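PDB 6PYM: glutamyl endopeptidase from Staphylococcus epidermidis, which cleaves proteins as a secreted serine protease of the S1B family, preferring the carbonyl side of glutamate and aspartate, and probably attacks human fibronectin and type 1 collagen. Local coordinates for residues I11-T15 / P67-N71; E45-H51 / S92-R98; N126-T132 / W144-V150. The protein carries 1 engineered substitution. Residues are numbered along the deposited sequence.

Contact 1: residues I11-T15 / P67-N71; sequences IFNTT and PSAKN
Two loops meet where the N-terminal part of this chymotrypsin-like fold passes from one beta sheet to the other: 11-15 leaves strand 8-11, which pairs with strand 143-154, on its way to strand 22-27 of the closed barrel, and 67-71 starts on the last residue of barrel strand 64-67 and continues into the loop after it. The contact is small, burying 262 Å² in all, with CA of Thr14 and CA of Ser68 5.0 Å apart. Ile11 is extended, and its carbonyl reaches the other loop through a water that donates to Ile11 O (2.9 Å) and Lys70 O (2.8 Å). At Phe12 the closest approach is from the carbonyl: Phe12 O lies 3.3 Å from CE of Lys70, whose chi1 to chi3 are all t, so that the methylenes run out alongside the first loop. Asn13 (phi/psi -90/66) centres an inverse gamma turn, closed by a weak 3.1 Å bond from Thr14 N to Phe12 O. This turn carries Thr14 inward. With chi1 p, it rests CG2 3.7 Å from Ala69 O, while Met143 packs on the same side chain. Thr15 follows with its methyl CG2 3.7 Å from CB of Ser68. Ser68 adopts a left-handed backbone conformation (68/21) and turns its hydroxyl to Asp20 O, but its carbonyl accepts the direct bond between the loops, Thr14 OG1 to Ser68 O at 2.7 Å.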
# COMPACT_ATOMS: atom_id res chain seq x y z
N ILE A 11 5.75 10.56 9.00
CA ILE A 11 6.42 9.49 9.74
C ILE A 11 7.91 9.64 9.53
O ILE A 11 8.40 9.73 8.40
CB ILE A 11 5.95 8.10 9.27
CG1 ILE A 11 4.43 7.96 9.37
CG2 ILE A 11 6.70 6.99 10.03
CD1 ILE A 11 3.87 8.23 10.72
N PHE A 12 8.65 9.66 10.64
CA PHE A 12 10.10 9.82 10.63
C PHE A 12 10.83 8.52 10.89
O PHE A 12 11.86 8.25 10.27
CB PHE A 12 10.49 10.90 11.64
CG PHE A 12 9.78 12.19 11.40
CD1 PHE A 12 10.20 13.04 10.40
CD2 PHE A 12 8.63 12.51 12.11
CE1 PHE A 12 9.52 14.21 10.15
CE2 PHE A 12 7.96 13.68 11.86
CZ PHE A 12 8.41 14.52 10.89
N ASN A 13 10.29 7.69 11.78
CA ASN A 13 10.89 6.39 12.09
C ASN A 13 10.29 5.34 11.16
O ASN A 13 9.58 4.42 11.56
CB ASN A 13 10.66 6.04 13.56
CG ASN A 13 11.35 7.01 14.49
OD1 ASN A 13 10.71 7.70 15.29
ND2 ASN A 13 12.66 7.10 14.38
N THR A 14 10.62 5.49 9.87
CA THR A 14 9.96 4.73 8.82
C THR A 14 10.34 3.25 8.80
O THR A 14 9.65 2.47 8.13
CB THR A 14 10.25 5.33 7.44
OG1 THR A 14 11.67 5.32 7.21
CG2 THR A 14 9.72 6.74 7.34
N THR A 15 11.41 2.85 9.50
CA THR A 15 11.79 1.45 9.58
C THR A 15 11.29 0.77 10.84
O THR A 15 11.57 -0.41 11.04
CB THR A 15 13.32 1.26 9.50
OG1 THR A 15 13.94 1.79 10.69
CG2 THR A 15 13.91 1.93 8.27
N PRO A 67 11.00 0.13 0.23
CA PRO A 67 10.29 -0.04 1.50
C PRO A 67 10.91 0.87 2.55
O PRO A 67 12.13 1.05 2.60
CB PRO A 67 10.52 -1.52 1.84
CG PRO A 67 11.82 -1.85 1.17
CD PRO A 67 11.86 -1.02 -0.09
N SER A 68 10.06 1.48 3.37
CA SER A 68 10.50 2.33 4.46
C SER A 68 11.16 3.62 3.99
O SER A 68 11.92 4.23 4.75
CB SER A 68 11.45 1.62 5.46
OG SER A 68 11.27 0.21 5.50
N ALA A 69 10.91 4.05 2.75
CA ALA A 69 11.52 5.28 2.27
C ALA A 69 11.17 6.43 3.20
O ALA A 69 10.04 6.55 3.67
CB ALA A 69 11.01 5.59 0.87
N LYS A 70 12.18 7.26 3.48
CA LYS A 70 12.02 8.38 4.41
C LYS A 70 12.02 9.73 3.72
O LYS A 70 11.28 10.63 4.13
CB LYS A 70 13.10 8.34 5.49
CG LYS A 70 12.92 9.44 6.53
CD LYS A 70 13.91 9.32 7.66
CE LYS A 70 13.70 10.44 8.67
NZ LYS A 70 13.86 11.79 8.05
N ASN A 71 12.85 9.90 2.69
CA ASN A 71 12.80 11.04 1.78
C ASN A 71 13.59 10.67 0.53
O ASN A 71 14.13 9.57 0.43
CB ASN A 71 13.27 12.34 2.44
CG ASN A 71 14.71 12.27 2.91
OD1 ASN A 71 15.64 12.10 2.12
ND2 ASN A 71 14.91 12.42 4.21
O HOH W 1 9.03 10.66 5.78

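Contact 2: residues E45-H51 / S92-R98; sequences EILTNKH and SDLAILR
Strands 45-48 and 95-98 run antiparallel in the closed barrel of the chymotrypsin-like fold; their axes come within 4.7 Å, with 148° between N-to-C directions. Hydrogen-bonded pairs Ile46-Leu97 (Ile46 N to Leu97 O 3.0 Å, Leu97 N to Ile46 O 2.9 Å) and Thr48-Ala95 (Thr48 N to Ala95 O 3.0 Å, Ala95 N to Thr48 O 2.9 Å) alternate with non-hydrogen-bonded Glu45-Arg98 and Leu47-Ile96. Leu47 CD2 nests against Ile96 CG1 (3.7 Å) and Leu94 CD1 reaches Leu47 CB (4.3 Å), an apolar ridge against helix 200-209. On the other face Ile46 CG1 meets Leu97 CB (3.8 Å), and Lys50 CG lies over small Ala95, 4.3 Å from Ala95 CB. Glu45 OE2 salt-bridges Arg98 NE (2.8 Å). Asp93 (chi1 t), centring an inverse gamma turn, projects into the start of helix 50-53: OD1 accepts His51 N (3.0 Å), OD2 His51 ND1 (2.6 Å). Both are predicted charge-relay residues, and His51 touches engineered Ala169, the third; this double grip is consistent with a carboxylate orienting the catalytic imidazole.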
# COMPACT_ATOMS: atom_id res chain seq x y z
N GLU A 45 7.13 -9.89 -2.18
CA GLU A 45 5.88 -9.37 -2.71
C GLU A 45 5.40 -8.13 -1.99
O GLU A 45 5.44 -8.06 -0.75
CB GLU A 45 4.76 -10.42 -2.62
CG GLU A 45 4.92 -11.59 -3.58
CD GLU A 45 5.84 -12.70 -3.08
OE1 GLU A 45 6.12 -12.77 -1.87
OE2 GLU A 45 6.27 -13.51 -3.94
N ILE A 46 4.88 -7.19 -2.78
CA ILE A 46 4.12 -6.06 -2.27
C ILE A 46 2.72 -6.11 -2.87
O ILE A 46 2.49 -6.72 -3.91
CB ILE A 46 4.78 -4.68 -2.54
CG1 ILE A 46 4.71 -4.32 -4.03
CG2 ILE A 46 6.21 -4.66 -2.04
CD1 ILE A 46 4.96 -2.84 -4.30
N LEU A 47 1.79 -5.44 -2.19
CA LEU A 47 0.50 -5.09 -2.77
C LEU A 47 0.51 -3.62 -3.17
O LEU A 47 1.08 -2.77 -2.46
CB LEU A 47 -0.65 -5.31 -1.80
CG LEU A 47 -0.72 -6.73 -1.22
CD1 LEU A 47 -1.91 -6.86 -0.29
CD2 LEU A 47 -0.75 -7.79 -2.32
N THR A 48 -0.14 -3.32 -4.28
CA THR A 48 -0.37 -1.97 -4.76
C THR A 48 -1.60 -2.01 -5.67
O THR A 48 -2.37 -2.98 -5.65
CB THR A 48 0.91 -1.40 -5.39
OG1 THR A 48 0.71 -0.03 -5.74
CG2 THR A 48 1.29 -2.19 -6.64
N ASN A 49 -1.79 -0.96 -6.47
CA ASN A 49 -2.93 -0.90 -7.38
C ASN A 49 -2.55 -1.40 -8.78
O ASN A 49 -1.40 -1.26 -9.22
CB ASN A 49 -3.44 0.53 -7.58
CG ASN A 49 -3.95 1.19 -6.31
OD1 ASN A 49 -3.90 2.41 -6.21
ND2 ASN A 49 -4.48 0.41 -5.37
N LYS A 50 -3.55 -1.91 -9.50
CA LYS A 50 -3.39 -2.14 -10.93
C LYS A 50 -2.98 -0.87 -11.65
O LYS A 50 -2.09 -0.90 -12.51
CB LYS A 50 -4.69 -2.66 -11.55
CG LYS A 50 -5.05 -4.06 -11.13
CD LYS A 50 -6.40 -4.48 -11.68
CE LYS A 50 -6.71 -5.91 -11.31
NZ LYS A 50 -8.10 -6.30 -11.67
N HIS A 51 -3.61 0.26 -11.34
CA HIS A 51 -3.33 1.45 -12.12
C HIS A 51 -1.92 1.97 -11.87
O HIS A 51 -1.37 2.70 -12.71
CB HIS A 51 -4.41 2.53 -11.96
CG HIS A 51 -4.27 3.40 -10.75
ND1 HIS A 51 -4.96 3.18 -9.58
CD2 HIS A 51 -3.56 4.54 -10.56
CE1 HIS A 51 -4.67 4.13 -8.71
NE2 HIS A 51 -3.82 4.97 -9.28
N SER A 92 -11.35 -5.10 -9.23
CA SER A 92 -10.88 -4.14 -8.24
C SER A 92 -9.43 -3.78 -8.54
O SER A 92 -8.70 -4.54 -9.17
CB SER A 92 -11.00 -4.69 -6.82
OG SER A 92 -12.35 -4.92 -6.48
N ASP A 93 -9.02 -2.61 -8.03
CA ASP A 93 -7.73 -2.00 -8.36
C ASP A 93 -6.62 -2.55 -7.46
O ASP A 93 -5.99 -1.82 -6.68
CB ASP A 93 -7.86 -0.48 -8.21
CG ASP A 93 -6.78 0.29 -8.94
OD1 ASP A 93 -5.90 -0.33 -9.57
OD2 ASP A 93 -6.84 1.54 -8.87
N LEU A 94 -6.34 -3.85 -7.59
CA LEU A 94 -5.39 -4.54 -6.73
C LEU A 94 -4.44 -5.38 -7.57
O LEU A 94 -4.88 -6.13 -8.45
CB LEU A 94 -6.11 -5.46 -5.76
CG LEU A 94 -5.22 -6.29 -4.83
CD1 LEU A 94 -4.41 -5.40 -3.88
CD2 LEU A 94 -6.07 -7.30 -4.06
N ALA A 95 -3.15 -5.29 -7.28
CA ALA A 95 -2.16 -6.15 -7.91
C ALA A 95 -1.09 -6.52 -6.90
O ALA A 95 -0.75 -5.73 -6.01
CB ALA A 95 -1.50 -5.47 -9.11
N ILE A 96 -0.56 -7.73 -7.05
CA ILE A 96 0.68 -8.11 -6.40
C ILE A 96 1.81 -7.74 -7.34
O ILE A 96 1.74 -8.00 -8.55
CB ILE A 96 0.71 -9.63 -6.12
CG1 ILE A 96 -0.43 -10.04 -5.19
CG2 ILE A 96 2.08 -10.04 -5.56
CD1 ILE A 96 -0.64 -11.56 -5.12
N LEU A 97 2.86 -7.12 -6.80
CA LEU A 97 4.10 -6.95 -7.54
C LEU A 97 5.15 -7.80 -6.84
O LEU A 97 5.48 -7.56 -5.68
CB LEU A 97 4.55 -5.49 -7.61
CG LEU A 97 5.87 -5.27 -8.34
CD1 LEU A 97 5.77 -5.62 -9.83
CD2 LEU A 97 6.34 -3.85 -8.17
N ARG A 98 5.63 -8.82 -7.54
CA ARG A 98 6.77 -9.58 -7.07
C ARG A 98 8.03 -8.84 -7.48
O ARG A 98 8.13 -8.40 -8.63
CB ARG A 98 6.74 -10.98 -7.69
CG ARG A 98 7.82 -11.93 -7.21
CD ARG A 98 7.43 -13.36 -7.56
NE ARG A 98 6.31 -13.81 -6.73
CZ ARG A 98 5.30 -14.55 -7.17
NH1 ARG A 98 5.24 -14.92 -8.44
NH2 ARG A 98 4.34 -14.91 -6.32

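Contact 3: residues N126-T132 / W144-V150; sequences NENITVT and WESVGKV
Lys149 folds its side chain (chi1 m, then t, t and m) over Asn128 and the loop residues before it, where NZ donates to Asn128 OD1 (2.9 Å) and Asn126 O (3.0 Å) and weakly to Asn126 OD1 (3.4 Å). Lys149 and Asn128 belong to an antiparallel beta hairpin, strands 128-132 and 144-150, with axes 4.6 Å apart at 153°. The hydrogen-bonded pairs are Ile129-Gly148 (Ile129 N to Gly148 O 2.9 Å, Gly148 N to Ile129 O 3.1 Å) and Val131-Ser146 (Val131 N to Ser146 O and Ser146 N to Val131 O, both 2.9 Å). Asn128-Lys149, Thr130-Val147 and Thr132-Glu145 are non-hydrogen-bonded. The ladder extends past the strand start through Val150 N to Glu127 O (3.0 Å) and Asn126 N to Val150 O (2.8 Å), Asn126 having a left-handed conformation (82/-4). Ile129 CG2 packs on Val150 CG2 (3.8 Å), on a side of the sheet where Tyr160 and Val173 also touch Ile129. On the opposite face Thr130 CG2 lies 3.7 Å from CG of its diagonal neighbour Glu145, and a water joins Thr130 OG1 (2.8 Å), Thr132 OG1 (2.8 Å) and Glu145 OE2 (2.7 Å), the last also bonded to Tyr19 OH. This is plain sheet packing in the second half of the chymotrypsin-like fold, flanked by strands 8-11 and 172-174. Chemically, the hairpin is two-sided: apolar packing around Ile129 on one face; on the other the Lys149 ammonium bonds directly, while threonine hydroxyls and the Glu145 carboxylate share one water beside the Thr130 and Val147 methyls.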
# COMPACT_ATOMS: atom_id res chain seq x y z
N ASN A 126 -17.57 3.19 10.87
CA ASN A 126 -17.27 4.05 12.02
C ASN A 126 -15.96 3.68 12.71
O ASN A 126 -15.55 4.37 13.64
CB ASN A 126 -18.41 4.13 13.05
CG ASN A 126 -18.28 5.30 14.00
OD1 ASN A 126 -17.97 6.41 13.59
ND2 ASN A 126 -18.51 5.05 15.29
N GLU A 127 -15.30 2.62 12.27
CA GLU A 127 -14.04 2.22 12.88
C GLU A 127 -12.93 3.22 12.54
O GLU A 127 -12.86 3.74 11.42
CB GLU A 127 -13.68 0.85 12.34
CG GLU A 127 -12.39 0.28 12.81
CD GLU A 127 -12.23 -1.16 12.39
OE1 GLU A 127 -13.24 -1.81 12.04
OE2 GLU A 127 -11.08 -1.65 12.41
N ASN A 128 -12.07 3.49 13.51
CA ASN A 128 -10.95 4.41 13.33
C ASN A 128 -9.80 3.69 12.64
O ASN A 128 -9.37 2.61 13.08
CB ASN A 128 -10.48 4.92 14.68
CG ASN A 128 -11.50 5.82 15.36
OD1 ASN A 128 -12.11 6.66 14.72
ND2 ASN A 128 -11.67 5.64 16.66
N ILE A 129 -9.28 4.29 11.57
CA ILE A 129 -8.26 3.67 10.72
C ILE A 129 -7.23 4.72 10.33
O ILE A 129 -7.40 5.91 10.57
CB ILE A 129 -8.89 3.03 9.47
CG1 ILE A 129 -9.66 4.09 8.68
CG2 ILE A 129 -9.80 1.85 9.85
CD1 ILE A 129 -9.88 3.73 7.23
N THR A 130 -6.16 4.24 9.70
CA THR A 130 -5.18 5.11 9.06
C THR A 130 -4.91 4.62 7.65
O THR A 130 -5.07 3.44 7.34
CB THR A 130 -3.85 5.16 9.83
OG1 THR A 130 -3.36 3.83 10.04
CG2 THR A 130 -4.02 5.86 11.17
N VAL A 131 -4.49 5.55 6.79
CA VAL A 131 -3.95 5.23 5.47
C VAL A 131 -2.57 5.86 5.41
O VAL A 131 -2.44 7.08 5.61
CB VAL A 131 -4.86 5.73 4.33
CG1 VAL A 131 -4.19 5.54 2.97
CG2 VAL A 131 -6.17 4.98 4.37
N THR A 132 -1.55 5.05 5.14
CA THR A 132 -0.18 5.50 5.28
C THR A 132 0.59 5.19 4.01
O THR A 132 0.53 4.06 3.50
CB THR A 132 0.45 4.87 6.52
OG1 THR A 132 -0.33 5.28 7.65
CG2 THR A 132 1.91 5.32 6.71
N TRP A 144 3.59 9.61 5.05
CA TRP A 144 2.59 10.35 5.81
C TRP A 144 1.46 9.41 6.20
O TRP A 144 1.03 8.57 5.40
CB TRP A 144 2.02 11.55 5.00
CG TRP A 144 3.07 12.55 4.72
CD1 TRP A 144 4.11 12.42 3.86
CD2 TRP A 144 3.22 13.83 5.35
NE1 TRP A 144 4.92 13.54 3.91
CE2 TRP A 144 4.39 14.41 4.82
CE3 TRP A 144 2.48 14.53 6.30
CZ2 TRP A 144 4.83 15.68 5.20
CZ3 TRP A 144 2.93 15.78 6.69
CH2 TRP A 144 4.08 16.35 6.14
N GLU A 145 0.97 9.58 7.41
CA GLU A 145 -0.16 8.83 7.94
C GLU A 145 -1.37 9.74 8.02
O GLU A 145 -1.30 10.83 8.60
CB GLU A 145 0.20 8.34 9.34
CG GLU A 145 -0.91 7.64 10.09
CD GLU A 145 -0.43 7.14 11.44
OE1 GLU A 145 -0.43 7.93 12.41
OE2 GLU A 145 0.01 5.97 11.52
N SER A 146 -2.48 9.30 7.44
CA SER A 146 -3.74 10.04 7.43
C SER A 146 -4.76 9.30 8.27
O SER A 146 -4.92 8.09 8.14
CB SER A 146 -4.23 10.16 5.99
OG SER A 146 -5.42 10.94 5.95
N VAL A 147 -5.47 10.04 9.13
CA VAL A 147 -6.32 9.50 10.18
C VAL A 147 -7.79 9.76 9.86
O VAL A 147 -8.16 10.89 9.51
CB VAL A 147 -5.96 10.14 11.53
CG1 VAL A 147 -6.96 9.77 12.61
CG2 VAL A 147 -4.54 9.76 11.94
N GLY A 148 -8.64 8.75 10.02
CA GLY A 148 -10.07 8.95 9.85
C GLY A 148 -10.86 7.71 10.17
O GLY A 148 -10.41 6.85 10.93
N LYS A 149 -12.06 7.62 9.60
CA LYS A 149 -13.00 6.55 9.90
C LYS A 149 -13.54 5.90 8.64
O LYS A 149 -13.69 6.54 7.59
CB LYS A 149 -14.20 7.09 10.70
CG LYS A 149 -13.88 7.55 12.11
CD LYS A 149 -15.13 8.13 12.78
CE LYS A 149 -14.95 8.28 14.28
NZ LYS A 149 -14.94 6.95 14.95
N VAL A 150 -13.87 4.62 8.77
CA VAL A 150 -14.57 3.89 7.72
C VAL A 150 -15.99 4.42 7.58
O VAL A 150 -16.71 4.58 8.58
CB VAL A 150 -14.60 2.39 8.06
CG1 VAL A 150 -15.40 1.61 7.01
CG2 VAL A 150 -13.19 1.84 8.21
O HOH W 2 -10.17 8.50 13.67
O HOH W 3 -0.59 3.86 10.00
O HOH W 4 -1.20 8.99 3.78

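Overall arrangement
The three contacts sample both sheets of the chymotrypsin-like fold. Contact 2 lies within the closed six-stranded barrel and contact 3 within the antiparallel sheet of the other half; their centres are about 20 Å apart, on opposite sides of the chain's centre. Contact 1 lies between the sheets, about 21 Å from contact 2 and 18 Å from contact 3 (centres), and touches the latter where Ile11 CD1 packs on Glu145 CB (3.9 Å). Along the chain the segments of contacts 1 and 2 alternate, whereas contact 3 follows both. The N-terminal segment is thus tied to both sheets, and the predicted charge-relay pair belongs to contact 2 alone.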